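Phosphatase YwpJ (Bacillus subtilis, PDB 1NRW) removes phosphate in vitro from phosphorylated five- and six-carbon sugars and nucleoside monophosphates, and less readily from FMN, as a magnesium-dependent HAD-superfamily phosphatase of the Cof family. Local coordinates at residues E193-E196 with D197-L200; D92-S95 with W96-S99; V147-Q151 with S152-Y156. All coordinates share one frame; numbering follows the deposited sequence.

Contact 1: residues E193-E196 with D197-L200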
ATOM      1  N   GLU A 193     -12.896   6.025  12.617  1.00 25.32           N
ATOM      2  CA  GLU A 193     -13.498   6.636  11.440  1.00 26.17           C
ATOM      3  C   GLU A 193     -13.753   8.141  11.569  1.00 27.69           C
ATOM      4  O   GLU A 193     -13.831   8.842  10.561  1.00 26.65           O
ATOM      5  CB  GLU A 193     -14.791   5.900  11.060  1.00 27.71           C
ATOM      6  CG  GLU A 193     -15.981   6.130  11.975  1.00 30.44           C
ATOM      7  CD  GLU A 193     -17.177   5.272  11.585  1.00 32.43           C
ATOM      8  OE1 GLU A 193     -17.314   4.959  10.384  1.00 32.55           O
ATOM      9  OE2 GLU A 193     -17.985   4.918  12.472  1.00 34.70           O
ATOM     10  N   HIS A 194     -13.866   8.637  12.799  1.00 28.47           N
ATOM     11  CA  HIS A 194     -14.108  10.063  13.023  1.00 31.53           C
ATOM     12  C   HIS A 194     -12.888  10.823  13.547  1.00 31.72           C
ATOM     13  O   HIS A 194     -12.979  12.016  13.841  1.00 31.18           O
ATOM     14  CB  HIS A 194     -15.274  10.263  13.999  1.00 33.87           C
ATOM     15  CG  HIS A 194     -16.600   9.828  13.458  1.00 36.44           C
ATOM     16  ND1 HIS A 194     -17.142  10.353  12.305  1.00 38.50           N
ATOM     17  CD2 HIS A 194     -17.497   8.924  13.918  1.00 38.44           C
ATOM     18  CE1 HIS A 194     -18.315   9.790  12.076  1.00 38.94           C
ATOM     19  NE2 HIS A 194     -18.555   8.919  13.041  1.00 39.62           N
ATOM     20  N   ALA A 195     -11.753  10.139  13.669  1.00 30.71           N
ATOM     21  CA  ALA A 195     -10.531  10.777  14.155  1.00 30.50           C
ATOM     22  C   ALA A 195      -9.974  11.701  13.074  1.00 31.67           C
ATOM     23  O   ALA A 195      -9.449  11.243  12.057  1.00 30.02           O
ATOM     24  CB  ALA A 195      -9.500   9.720  14.535  1.00 29.61           C
ATOM     25  N   GLU A 196     -10.082  13.005  13.308  1.00 31.09           N
ATOM     26  CA  GLU A 196      -9.630  13.997  12.339  1.00 31.46           C
ATOM     27  C   GLU A 196      -8.117  14.133  12.212  1.00 28.90           C
ATOM     28  O   GLU A 196      -7.627  14.764  11.277  1.00 28.88           O
ATOM     29  CB  GLU A 196     -10.251  15.354  12.676  1.00 35.14           C
ATOM     30  CG  GLU A 196     -11.751  15.276  12.908  1.00 41.49           C
ATOM     31  CD  GLU A 196     -12.528  16.290  12.097  1.00 46.02           C
ATOM     32  OE1 GLU A 196     -12.396  16.280  10.853  1.00 48.99           O
ATOM     33  OE2 GLU A 196     -13.273  17.092  12.699  1.00 48.13           O
ATOM     34  N   ASP A 197      -7.378  13.546  13.148  1.00 26.42           N
ATOM     35  CA  ASP A 197      -5.922  13.615  13.112  1.00 23.83           C
ATOM     36  C   ASP A 197      -5.333  12.380  12.431  1.00 22.48           C
ATOM     37  O   ASP A 197      -4.117  12.232  12.346  1.00 22.96           O
ATOM     38  CB  ASP A 197      -5.361  13.733  14.534  1.00 25.51           C
ATOM     39  CG  ASP A 197      -5.733  12.549  15.413  1.00 26.11           C
ATOM     40  OD1 ASP A 197      -6.920  12.165  15.425  1.00 26.75           O
ATOM     41  OD2 ASP A 197      -4.840  12.005  16.097  1.00 26.89           O
ATOM     42  N   LEU A 198      -6.201  11.507  11.931  1.00 19.74           N
ATOM     43  CA  LEU A 198      -5.751  10.277  11.286  1.00 20.09           C
ATOM     44  C   LEU A 198      -6.426   9.987   9.954  1.00 19.82           C
ATOM     45  O   LEU A 198      -7.469  10.557   9.630  1.00 19.44           O
ATOM     46  CB  LEU A 198      -6.011   9.088  12.213  1.00 18.20           C
ATOM     47  CG  LEU A 198      -5.343   9.077  13.589  1.00 19.61           C
ATOM     48  CD1 LEU A 198      -5.902   7.918  14.419  1.00 20.23           C
ATOM     49  CD2 LEU A 198      -3.834   8.959  13.426  1.00 20.49           C
ATOM     50  N   THR A 199      -5.806   9.093   9.187  1.00 18.79           N
ATOM     51  CA  THR A 199      -6.346   8.636   7.912  1.00 16.99           C
ATOM     52  C   THR A 199      -6.644   7.150   8.151  1.00 17.34           C
ATOM     53  O   THR A 199      -5.766   6.400   8.586  1.00 16.48           O
ATOM     54  CB  THR A 199      -5.322   8.769   6.756  1.00 15.66           C
ATOM     55  OG1 THR A 199      -5.134  10.154   6.431  1.00 17.15           O
ATOM     56  CG2 THR A 199      -5.819   8.036   5.516  1.00 17.12           C
ATOM     57  N   LEU A 200      -7.884   6.741   7.904  1.00 14.86           N
ATOM     58  CA  LEU A 200      -8.287   5.349   8.094  1.00 15.94           C
ATOM     59  C   LEU A 200      -8.660   4.703   6.765  1.00 15.24           C
ATOM     60  O   LEU A 200      -9.538   5.192   6.052  1.00 14.94           O
ATOM     61  CB  LEU A 200      -9.487   5.265   9.047  1.00 16.15           C
ATOM     62  CG  LEU A 200     -10.201   3.902   9.127  1.00 17.45           C
ATOM     63  CD1 LEU A 200      -9.268   2.858   9.726  1.00 16.72           C
ATOM     64  CD2 LEU A 200     -11.463   4.029   9.974  1.00 18.82           C
TER
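The backbone N of L198 reaches back to A195 O at 3.3 Å and closes a type I beta turn from A195 to L198. The N-H points fairly straight at the oxygen, at 158°, but the donor stands well above the carbonyl plane and misses both lone pairs. Beside the turn the methyl of A195 meets CD1 of L198 at 4.0 Å, and D197 OD1 comes within 3.7 Å of the same CB. D197 turns its carboxylate this way because CG sits between its own backbone N and carbonyl carbon (chi1 60°), while OD2 forms a salt bridge with R89. Farther back, where the chain has nearly doubled on itself, CD2 of L200 packs against the E193 backbone, 3.6 Å from E193 N, and also touches E193 CB. The turn thus leads the chain from helix 182-192 into strand 198-201, an outermost strand of the six-stranded sheet. Through backbone bonds T199 pairs with S211 of strand 207-212, and D197 with R213 just beyond it, while L198 leans on R89 of helix 87-99 and L200 on W189 of helix 182-192.

Contact 2: residues D92-S95 with W96-S99; sequences DILS and WLES
W96, L97, E98 and S99 each give their backbone N-H to the carbonyl four residues earlier, the i to i+4 ladder of an alpha helix, here the last two turns of helix 87-99. The straightest rung runs from L97 N to I93 O, 2.9 Å at 169°; E98 N to L94 O is equally short, and W96 N to D92 O a little longer. Two serine hydroxyls fold back onto this backbone, each with OG between its own N and carbonyl carbon (chi1 62° for S95). S95 OG can bond to D92 O, at 2.7 Å, or to Y91 O, and S99 OG is 3.0 Å from both S95 O and W96 O, so neither proton can be assigned to one acceptor. E98, extended beyond CG, carries its carboxylate to Y104 OH, S159 OG and the backbone N of F160. W96 swings off the helix to a cation-pi contact with R191, and its ring also meets Y102. The buried side belongs to I93, L94 and L97, which press on I175 of strand 172-178; I93 and L97 also reach strand 207-212, so the helix packs on the six-stranded sheet. I93 and L97 run side by side in the same direction, CG2 of I93 3.8 Å from CD1 of L97.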
ATOM      1  N   ASP A  92      -1.320   5.426  21.884  1.00 26.08           N
ATOM      2  CA  ASP A  92      -2.729   5.173  22.141  1.00 27.51           C
ATOM      3  C   ASP A  92      -3.264   4.053  21.249  1.00 26.25           C
ATOM      4  O   ASP A  92      -3.907   3.118  21.723  1.00 24.86           O
ATOM      5  CB  ASP A  92      -3.521   6.458  21.890  1.00 33.45           C
ATOM      6  CG  ASP A  92      -4.811   6.510  22.673  1.00 39.47           C
ATOM      7  OD1 ASP A  92      -5.654   5.602  22.501  1.00 42.72           O
ATOM      8  OD2 ASP A  92      -4.978   7.465  23.464  1.00 43.92           O
ATOM      9  N   ILE A  93      -2.995   4.161  19.953  1.00 23.67           N
ATOM     10  CA  ILE A  93      -3.452   3.170  18.987  1.00 21.81           C
ATOM     11  C   ILE A  93      -2.876   1.783  19.247  1.00 21.06           C
ATOM     12  O   ILE A  93      -3.609   0.794  19.278  1.00 20.50           O
ATOM     13  CB  ILE A  93      -3.072   3.594  17.548  1.00 21.96           C
ATOM     14  CG1 ILE A  93      -3.782   4.902  17.194  1.00 22.55           C
ATOM     15  CG2 ILE A  93      -3.446   2.497  16.561  1.00 21.28           C
ATOM     16  CD1 ILE A  93      -3.320   5.526  15.894  1.00 23.77           C
ATOM     17  N   LEU A  94      -1.564   1.709  19.428  1.00 21.33           N
ATOM     18  CA  LEU A  94      -0.910   0.429  19.659  1.00 21.04           C
ATOM     19  C   LEU A  94      -1.327  -0.216  20.973  1.00 22.59           C
ATOM     20  O   LEU A  94      -1.505  -1.434  21.040  1.00 22.12           O
ATOM     21  CB  LEU A  94       0.608   0.602  19.594  1.00 19.63           C
ATOM     22  CG  LEU A  94       1.075   1.097  18.217  1.00 20.83           C
ATOM     23  CD1 LEU A  94       2.564   1.393  18.232  1.00 21.30           C
ATOM     24  CD2 LEU A  94       0.752   0.040  17.164  1.00 19.80           C
ATOM     25  N   SER A  95      -1.493   0.591  22.016  1.00 23.62           N
ATOM     26  CA  SER A  95      -1.906   0.047  23.304  1.00 25.87           C
ATOM     27  C   SER A  95      -3.282  -0.592  23.148  1.00 25.31           C
ATOM     28  O   SER A  95      -3.536  -1.676  23.676  1.00 26.31           O
ATOM     29  CB  SER A  95      -1.963   1.152  24.364  1.00 26.68           C
ATOM     30  OG  SER A  95      -2.924   2.134  24.026  1.00 32.53           O
ATOM     31  N   TRP A  96      -4.166   0.076  22.410  1.00 24.27           N
ATOM     32  CA  TRP A  96      -5.513  -0.441  22.188  1.00 24.07           C
ATOM     33  C   TRP A  96      -5.500  -1.717  21.341  1.00 24.17           C
ATOM     34  O   TRP A  96      -6.131  -2.714  21.701  1.00 24.30           O
ATOM     35  CB  TRP A  96      -6.389   0.617  21.505  1.00 24.59           C
ATOM     36  CG  TRP A  96      -7.827   0.190  21.380  1.00 25.34           C
ATOM     37  CD1 TRP A  96      -8.756   0.139  22.380  1.00 26.86           C
ATOM     38  CD2 TRP A  96      -8.477  -0.309  20.202  1.00 25.98           C
ATOM     39  NE1 TRP A  96      -9.944  -0.364  21.898  1.00 26.78           N
ATOM     40  CE2 TRP A  96      -9.801  -0.646  20.566  1.00 25.83           C
ATOM     41  CE3 TRP A  96      -8.070  -0.504  18.874  1.00 25.07           C
ATOM     42  CZ2 TRP A  96     -10.720  -1.171  19.650  1.00 25.98           C
ATOM     43  CZ3 TRP A  96      -8.989  -1.027  17.962  1.00 25.28           C
ATOM     44  CH2 TRP A  96     -10.297  -1.353  18.358  1.00 24.22           C
ATOM     45  N   LEU A  97      -4.786  -1.689  20.217  1.00 21.82           N
ATOM     46  CA  LEU A  97      -4.720  -2.858  19.344  1.00 20.98           C
ATOM     47  C   LEU A  97      -4.175  -4.083  20.069  1.00 22.49           C
ATOM     48  O   LEU A  97      -4.706  -5.184  19.935  1.00 22.67           O
ATOM     49  CB  LEU A  97      -3.843  -2.569  18.119  1.00 20.85           C
ATOM     50  CG  LEU A  97      -4.405  -1.565  17.111  1.00 20.42           C
ATOM     51  CD1 LEU A  97      -3.361  -1.255  16.044  1.00 19.43           C
ATOM     52  CD2 LEU A  97      -5.668  -2.134  16.483  1.00 21.39           C
ATOM     53  N   GLU A  98      -3.113  -3.890  20.839  1.00 22.85           N
ATOM     54  CA  GLU A  98      -2.505  -5.001  21.556  1.00 24.82           C
ATOM     55  C   GLU A  98      -3.399  -5.514  22.682  1.00 25.26           C
ATOM     56  O   GLU A  98      -3.561  -6.719  22.847  1.00 26.20           O
ATOM     57  CB  GLU A  98      -1.138  -4.582  22.104  1.00 25.37           C
ATOM     58  CG  GLU A  98      -0.351  -5.705  22.755  1.00 26.67           C
ATOM     59  CD  GLU A  98       1.077  -5.302  23.061  1.00 28.79           C
ATOM     60  OE1 GLU A  98       1.878  -5.168  22.110  1.00 27.13           O
ATOM     61  OE2 GLU A  98       1.395  -5.112  24.254  1.00 28.48           O
ATOM     62  N   SER A  99      -3.991  -4.602  23.443  1.00 26.55           N
ATOM     63  CA  SER A  99      -4.858  -5.003  24.549  1.00 27.98           C
ATOM     64  C   SER A  99      -6.129  -5.687  24.056  1.00 27.51           C
ATOM     65  O   SER A  99      -6.705  -6.519  24.763  1.00 28.24           O
ATOM     66  CB  SER A  99      -5.233  -3.791  25.409  1.00 27.38           C
ATOM     67  OG  SER A  99      -6.107  -2.909  24.726  1.00 31.35           O
TER

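Contact 3: residues V147-Q151 with S152-Y156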
ATOM      1  N   VAL A 147       6.376 -17.150  -0.209  1.00 28.78           N
ATOM      2  CA  VAL A 147       7.563 -16.580  -0.832  1.00 29.99           C
ATOM      3  C   VAL A 147       7.661 -15.120  -0.394  1.00 28.71           C
ATOM      4  O   VAL A 147       8.738 -14.634  -0.051  1.00 29.27           O
ATOM      5  CB  VAL A 147       7.487 -16.651  -2.372  1.00 30.56           C
ATOM      6  CG1 VAL A 147       8.724 -16.012  -2.980  1.00 32.09           C
ATOM      7  CG2 VAL A 147       7.374 -18.102  -2.816  1.00 31.78           C
ATOM      8  N   GLN A 148       6.525 -14.432  -0.393  1.00 27.41           N
ATOM      9  CA  GLN A 148       6.469 -13.033   0.019  1.00 24.86           C
ATOM     10  C   GLN A 148       6.964 -12.851   1.454  1.00 27.39           C
ATOM     11  O   GLN A 148       7.777 -11.971   1.746  1.00 26.09           O
ATOM     12  CB  GLN A 148       5.035 -12.521  -0.062  1.00 25.44           C
ATOM     13  CG  GLN A 148       4.894 -11.057   0.320  1.00 25.15           C
ATOM     14  CD  GLN A 148       5.581 -10.152  -0.680  1.00 27.85           C
ATOM     15  OE1 GLN A 148       5.322 -10.239  -1.876  1.00 26.17           O
ATOM     16  NE2 GLN A 148       6.459  -9.279  -0.200  1.00 26.08           N
ATOM     17  N   TYR A 149       6.444 -13.674   2.357  1.00 25.47           N
ATOM     18  CA  TYR A 149       6.836 -13.593   3.754  1.00 25.90           C
ATOM     19  C   TYR A 149       8.327 -13.862   3.926  1.00 26.25           C
ATOM     20  O   TYR A 149       8.986 -13.237   4.759  1.00 25.64           O
ATOM     21  CB  TYR A 149       6.046 -14.606   4.584  1.00 24.52           C
ATOM     22  CG  TYR A 149       6.531 -14.695   6.008  1.00 24.16           C
ATOM     23  CD1 TYR A 149       6.205 -13.711   6.938  1.00 23.50           C
ATOM     24  CD2 TYR A 149       7.365 -15.736   6.414  1.00 25.42           C
ATOM     25  CE1 TYR A 149       6.696 -13.758   8.239  1.00 24.87           C
ATOM     26  CE2 TYR A 149       7.864 -15.791   7.714  1.00 25.67           C
ATOM     27  CZ  TYR A 149       7.525 -14.797   8.619  1.00 24.85           C
ATOM     28  OH  TYR A 149       8.023 -14.834   9.902  1.00 27.36           O
ATOM     29  N   SER A 150       8.856 -14.789   3.133  1.00 28.93           N
ATOM     30  CA  SER A 150      10.266 -15.151   3.219  1.00 31.85           C
ATOM     31  C   SER A 150      11.193 -13.984   2.898  1.00 33.07           C
ATOM     32  O   SER A 150      12.378 -14.019   3.229  1.00 34.44           O
ATOM     33  CB  SER A 150      10.575 -16.328   2.285  1.00 32.58           C
ATOM     34  OG  SER A 150      10.593 -15.924   0.927  1.00 34.17           O
ATOM     35  N   GLN A 151      10.657 -12.953   2.255  1.00 33.87           N
ATOM     36  CA  GLN A 151      11.454 -11.782   1.898  1.00 34.67           C
ATOM     37  C   GLN A 151      11.045 -10.583   2.744  1.00 33.52           C
ATOM     38  O   GLN A 151      11.425  -9.445   2.461  1.00 32.70           O
ATOM     39  CB  GLN A 151      11.269 -11.451   0.415  1.00 37.75           C
ATOM     40  CG  GLN A 151      11.659 -12.578  -0.527  1.00 41.72           C
ATOM     41  CD  GLN A 151      13.087 -13.042  -0.320  1.00 44.84           C
ATOM     42  OE1 GLN A 151      14.029 -12.251  -0.405  1.00 45.49           O
ATOM     43  NE2 GLN A 151      13.256 -14.332  -0.045  1.00 45.66           N
ATOM     44  N   SER A 152      10.277 -10.849   3.793  1.00 31.27           N
ATOM     45  CA  SER A 152       9.798  -9.798   4.675  1.00 29.61           C
ATOM     46  C   SER A 152      10.909  -9.193   5.526  1.00 28.16           C
ATOM     47  O   SER A 152      11.992  -9.765   5.662  1.00 28.73           O
ATOM     48  CB  SER A 152       8.695 -10.343   5.584  1.00 29.57           C
ATOM     49  OG  SER A 152       9.186 -11.374   6.430  1.00 28.73           O
ATOM     50  N   GLY A 153      10.623  -8.028   6.094  1.00 26.92           N
ATOM     51  CA  GLY A 153      11.592  -7.338   6.927  1.00 26.83           C
ATOM     52  C   GLY A 153      10.979  -6.982   8.265  1.00 25.49           C
ATOM     53  O   GLY A 153      11.022  -5.829   8.703  1.00 25.40           O
ATOM     54  N   PHE A 154      10.396  -7.984   8.914  1.00 23.75           N
ATOM     55  CA  PHE A 154       9.771  -7.785  10.214  1.00 21.87           C
ATOM     56  C   PHE A 154      10.798  -7.833  11.332  1.00 22.20           C
ATOM     57  O   PHE A 154      11.843  -8.477  11.216  1.00 22.29           O
ATOM     58  CB  PHE A 154       8.716  -8.863  10.474  1.00 19.91           C
ATOM     59  CG  PHE A 154       7.541  -8.799   9.546  1.00 16.69           C
ATOM     60  CD1 PHE A 154       6.643  -7.742   9.618  1.00 16.73           C
ATOM     61  CD2 PHE A 154       7.330  -9.797   8.603  1.00 17.05           C
ATOM     62  CE1 PHE A 154       5.545  -7.675   8.763  1.00 17.51           C
ATOM     63  CE2 PHE A 154       6.239  -9.744   7.739  1.00 17.34           C
ATOM     64  CZ  PHE A 154       5.343  -8.680   7.820  1.00 17.21           C
ATOM     65  N   ALA A 155      10.483  -7.136  12.413  1.00 22.08           N
ATOM     66  CA  ALA A 155      11.323  -7.093  13.599  1.00 22.23           C
ATOM     67  C   ALA A 155      10.369  -7.431  14.735  1.00 22.91           C
ATOM     68  O   ALA A 155       9.337  -6.783  14.898  1.00 20.70           O
ATOM     69  CB  ALA A 155      11.904  -5.702  13.785  1.00 22.40           C
ATOM     70  N   TYR A 156      10.704  -8.456  15.509  1.00 23.30           N
ATOM     71  CA  TYR A 156       9.853  -8.886  16.608  1.00 25.80           C
ATOM     72  C   TYR A 156       9.971  -8.047  17.871  1.00 25.83           C
ATOM     73  O   TYR A 156      11.057  -7.598  18.238  1.00 27.16           O
ATOM     74  CB  TYR A 156      10.157 -10.343  16.967  1.00 29.38           C
ATOM     75  CG  TYR A 156       9.462 -10.811  18.228  1.00 31.96           C
ATOM     76  CD1 TYR A 156       8.113 -11.160  18.217  1.00 34.68           C
ATOM     77  CD2 TYR A 156      10.149 -10.869  19.441  1.00 34.80           C
ATOM     78  CE1 TYR A 156       7.461 -11.554  19.385  1.00 36.14           C
ATOM     79  CE2 TYR A 156       9.508 -11.261  20.615  1.00 36.25           C
ATOM     80  CZ  TYR A 156       8.165 -11.602  20.580  1.00 37.02           C
ATOM     81  OH  TYR A 156       7.526 -11.983  21.738  1.00 39.07           O
TER
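S152 grips Y149 O twice, through its hydroxyl and through its backbone N. The OG bond is very short, 2.5 Å, and lies in the carbonyl plane; the N bond, 2.9 Å at 156°, comes from well above that plane, so the two donors approach the oxygen from different directions. With OG held between the backbone N and carbonyl carbon of S152 (chi1 63°), the hydroxyl also rests over one face of the Y149 ring near its rim, 3.8 Å from CD1. The ring of F154 meets the same tyrosine at a slant, CD2 of F154 4.0 Å from CE1 of Y149. Both rings press on L121 of helix 118-132, and F154 continues onto I112 and T114 of strand 112-114. Behind this, the end of helix 138-150 is tied by side chains of S150 and, just past it, Q151: S150 OG makes a very short bond to V147 O, and Q151, bent at chi2, lays NE2 3.3 Å from S150 OG. Q148 bonds to H20 through OE1, its side chain about 6 Å from that of D12, a ligand of the bound calcium. One carbonyl near the helix end thus accepts two hydrogen bonds, both from S152. This double grip would fix the direction in which the chain leaves for strand 154-156, while the aromatic pair joins that exit to helix 118-132.

How the contacts relate
Along the chain, contact 2 comes first, on helix 87-99, followed by contact 3 and then contact 1. All three belong with the six-stranded sheet. Strands 154-156 and 198-201, entered at contacts 3 and 1, are its two outermost strands, and the centres of contacts 1 and 3 are about 29 Å apart; helix 87-99 packs on strands between them. Contacts 1 and 2 touch directly, L198 CD1 lying 3.8 Å from I93 CD1, whereas contacts 2 and 3 come no nearer than about 9 Å between nearest atoms. The other sheet, eight-stranded, carries strand 6-10, which ends in the probable nucleophile, so these contacts lie on and at the edges of the second sheet, consistent with the cap domain of Cof-family phosphatases.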